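CmeC (PDB 4MT4) forms an outer-membrane channel of Campylobacter jejuni that probably exports drugs as part of a multidrug efflux system. Local coordinates at residues B[427-430]-B[431-434]. Numbering follows the deposited sequence.
Sequences AFNN and IKYS
Lys432 lies against the ring of Phe428, one helical turn earlier, and shows how the aliphatic part of a lysine can cover an aromatic ring four residues earlier in a helix. The contact is a CH-pi interaction: Lys432 CE sits over one face, 3.9 Å from the centroid of the Phe428 ring and 26° off its normal, displaced toward the rim at CE2. The lysine chain leaves the backbone extended, and a bend at chi3 (-52°) turns CE onto the ring. Lys432 NZ ends 3.5 Å from Phe428 CE2, while Asn429 OD1 lies 3.8 Å from the same amine.

Both segments belong to helix 411-445, part of the long helical barrel of an outer membrane factor, a trimer in this assembly. Phe428 meets Tyr383 of helix 339-405 edge-to-face, the side-chain amides of Asn429 and Asn430 hydrogen-bond to Asn172 of helix 129-195, and Ile431 packs on Leu216 of a neighbouring subunit.

Among the backbone bonds, Lys432 N donates to Phe428 O at 2.9 Å, whereas Tyr433 N to Asn429 O is weak. Asn429 O also lies in the plane of the Tyr433 ring, at its edge, 3.1 Å from CD2. Asn430 O accepts twice, from Ser434 N at 3.0 Å and from Ser434 OG, the two donors approaching from opposite faces of the carbonyl plane; chi1 of -66° folds the hydroxyl back toward this oxygen.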
ATOM      1  N   ALA B 427      -6.055   0.260  33.662  1.00 53.35           N
ATOM      2  CA  ALA B 427      -5.983  -1.067  33.058  1.00 41.09           C
ATOM      3  C   ALA B 427      -7.373  -1.664  32.877  1.00 55.96           C
ATOM      4  O   ALA B 427      -7.649  -2.318  31.875  1.00 62.22           O
ATOM      5  CB  ALA B 427      -5.117  -1.991  33.902  1.00 48.06           C
ATOM      6  N   PHE B 428      -8.250  -1.423  33.846  1.00 52.98           N
ATOM      7  CA  PHE B 428      -9.615  -1.932  33.774  1.00 58.06           C
ATOM      8  C   PHE B 428     -10.411  -1.222  32.686  1.00 55.60           C
ATOM      9  O   PHE B 428     -11.243  -1.836  32.019  1.00 50.19           O
ATOM     10  CB  PHE B 428     -10.322  -1.784  35.123  1.00 46.75           C
ATOM     11  CG  PHE B 428     -11.738  -2.290  35.122  1.00 39.28           C
ATOM     12  CD1 PHE B 428     -12.045  -3.528  34.583  1.00 47.87           C
ATOM     13  CD2 PHE B 428     -12.758  -1.533  35.670  1.00 47.46           C
ATOM     14  CE1 PHE B 428     -13.342  -3.997  34.581  1.00 47.50           C
ATOM     15  CE2 PHE B 428     -14.059  -1.996  35.676  1.00 55.76           C
ATOM     16  CZ  PHE B 428     -14.352  -3.232  35.130  1.00 52.49           C
ATOM     17  N   ASN B 429     -10.158   0.072  32.514  1.00 54.09           N
ATOM     18  CA  ASN B 429     -10.777   0.832  31.436  1.00 55.96           C
ATOM     19  C   ASN B 429     -10.367   0.288  30.073  1.00 49.56           C
ATOM     20  O   ASN B 429     -11.197   0.128  29.180  1.00 49.89           O
ATOM     21  CB  ASN B 429     -10.409   2.314  31.532  1.00 46.48           C
ATOM     22  CG  ASN B 429     -11.093   3.015  32.687  1.00 56.10           C
ATOM     23  OD1 ASN B 429     -12.174   2.616  33.118  1.00 57.96           O
ATOM     24  ND2 ASN B 429     -10.469   4.073  33.189  1.00 49.57           N
ATOM     25  N   ASN B 430      -9.078   0.000  29.926  1.00 45.40           N
ATOM     26  CA  ASN B 430      -8.537  -0.513  28.674  1.00 48.60           C
ATOM     27  C   ASN B 430      -9.082  -1.895  28.323  1.00 52.92           C
ATOM     28  O   ASN B 430      -9.348  -2.183  27.160  1.00 49.43           O
ATOM     29  CB  ASN B 430      -7.011  -0.554  28.739  1.00 37.74           C
ATOM     30  CG  ASN B 430      -6.397   0.827  28.868  1.00 45.68           C
ATOM     31  OD1 ASN B 430      -7.109   1.828  28.949  1.00 40.33           O
ATOM     32  ND2 ASN B 430      -5.071   0.887  28.894  1.00 44.51           N
ATOM     33  N   ILE B 431      -9.239  -2.743  29.334  1.00 54.21           N
ATOM     34  CA  ILE B 431      -9.811  -4.072  29.144  1.00 51.72           C
ATOM     35  C   ILE B 431     -11.290  -3.971  28.784  1.00 56.89           C
ATOM     36  O   ILE B 431     -11.788  -4.707  27.931  1.00 59.00           O
ATOM     37  CB  ILE B 431      -9.652  -4.945  30.409  1.00 46.97           C
ATOM     38  CG1 ILE B 431      -8.174  -5.224  30.681  1.00 44.82           C
ATOM     39  CG2 ILE B 431     -10.417  -6.255  30.269  1.00 45.47           C
ATOM     40  CD1 ILE B 431      -7.487  -6.005  29.587  1.00 50.26           C
ATOM     41  N   LYS B 432     -11.977  -3.040  29.436  1.00 47.48           N
ATOM     42  CA  LYS B 432     -13.415  -2.858  29.267  1.00 49.67           C
ATOM     43  C   LYS B 432     -13.803  -2.598  27.812  1.00 58.40           C
ATOM     44  O   LYS B 432     -14.770  -3.172  27.306  1.00 47.90           O
ATOM     45  CB  LYS B 432     -13.896  -1.704  30.145  1.00 47.82           C
ATOM     46  CG  LYS B 432     -15.405  -1.570  30.242  1.00 67.23           C
ATOM     47  CD  LYS B 432     -15.779  -0.473  31.225  1.00 69.74           C
ATOM     48  CE  LYS B 432     -15.084  -0.677  32.566  1.00 62.96           C
ATOM     49  NZ  LYS B 432     -15.321   0.451  33.511  1.00 78.64           N
ATOM     50  N   TYR B 433     -13.039  -1.740  27.142  1.00 41.61           N
ATOM     51  CA  TYR B 433     -13.354  -1.347  25.773  1.00 50.43           C
ATOM     52  C   TYR B 433     -12.588  -2.189  24.762  1.00 51.52           C
ATOM     53  O   TYR B 433     -12.894  -2.177  23.571  1.00 55.57           O
ATOM     54  CB  TYR B 433     -13.069   0.142  25.571  1.00 47.85           C
ATOM     55  CG  TYR B 433     -13.959   1.014  26.425  1.00 46.17           C
ATOM     56  CD1 TYR B 433     -15.196   1.444  25.963  1.00 37.30           C
ATOM     57  CD2 TYR B 433     -13.574   1.384  27.706  1.00 53.26           C
ATOM     58  CE1 TYR B 433     -16.018   2.229  26.749  1.00 52.45           C
ATOM     59  CE2 TYR B 433     -14.386   2.166  28.499  1.00 42.79           C
ATOM     60  CZ  TYR B 433     -15.606   2.587  28.019  1.00 62.34           C
ATOM     61  OH  TYR B 433     -16.414   3.367  28.813  1.00 52.01           O
ATOM     62  N   SER B 434     -11.593  -2.926  25.242  1.00 47.68           N
ATOM     63  CA  SER B 434     -10.963  -3.948  24.420  1.00 45.69           C
ATOM     64  C   SER B 434     -11.932  -5.110  24.271  1.00 49.60           C
ATOM     65  O   SER B 434     -11.906  -5.828  23.273  1.00 56.34           O
ATOM     66  CB  SER B 434      -9.643  -4.424  25.028  1.00 40.20           C
ATOM     67  OG  SER B 434      -8.680  -3.384  25.035  1.00 65.83           O
TER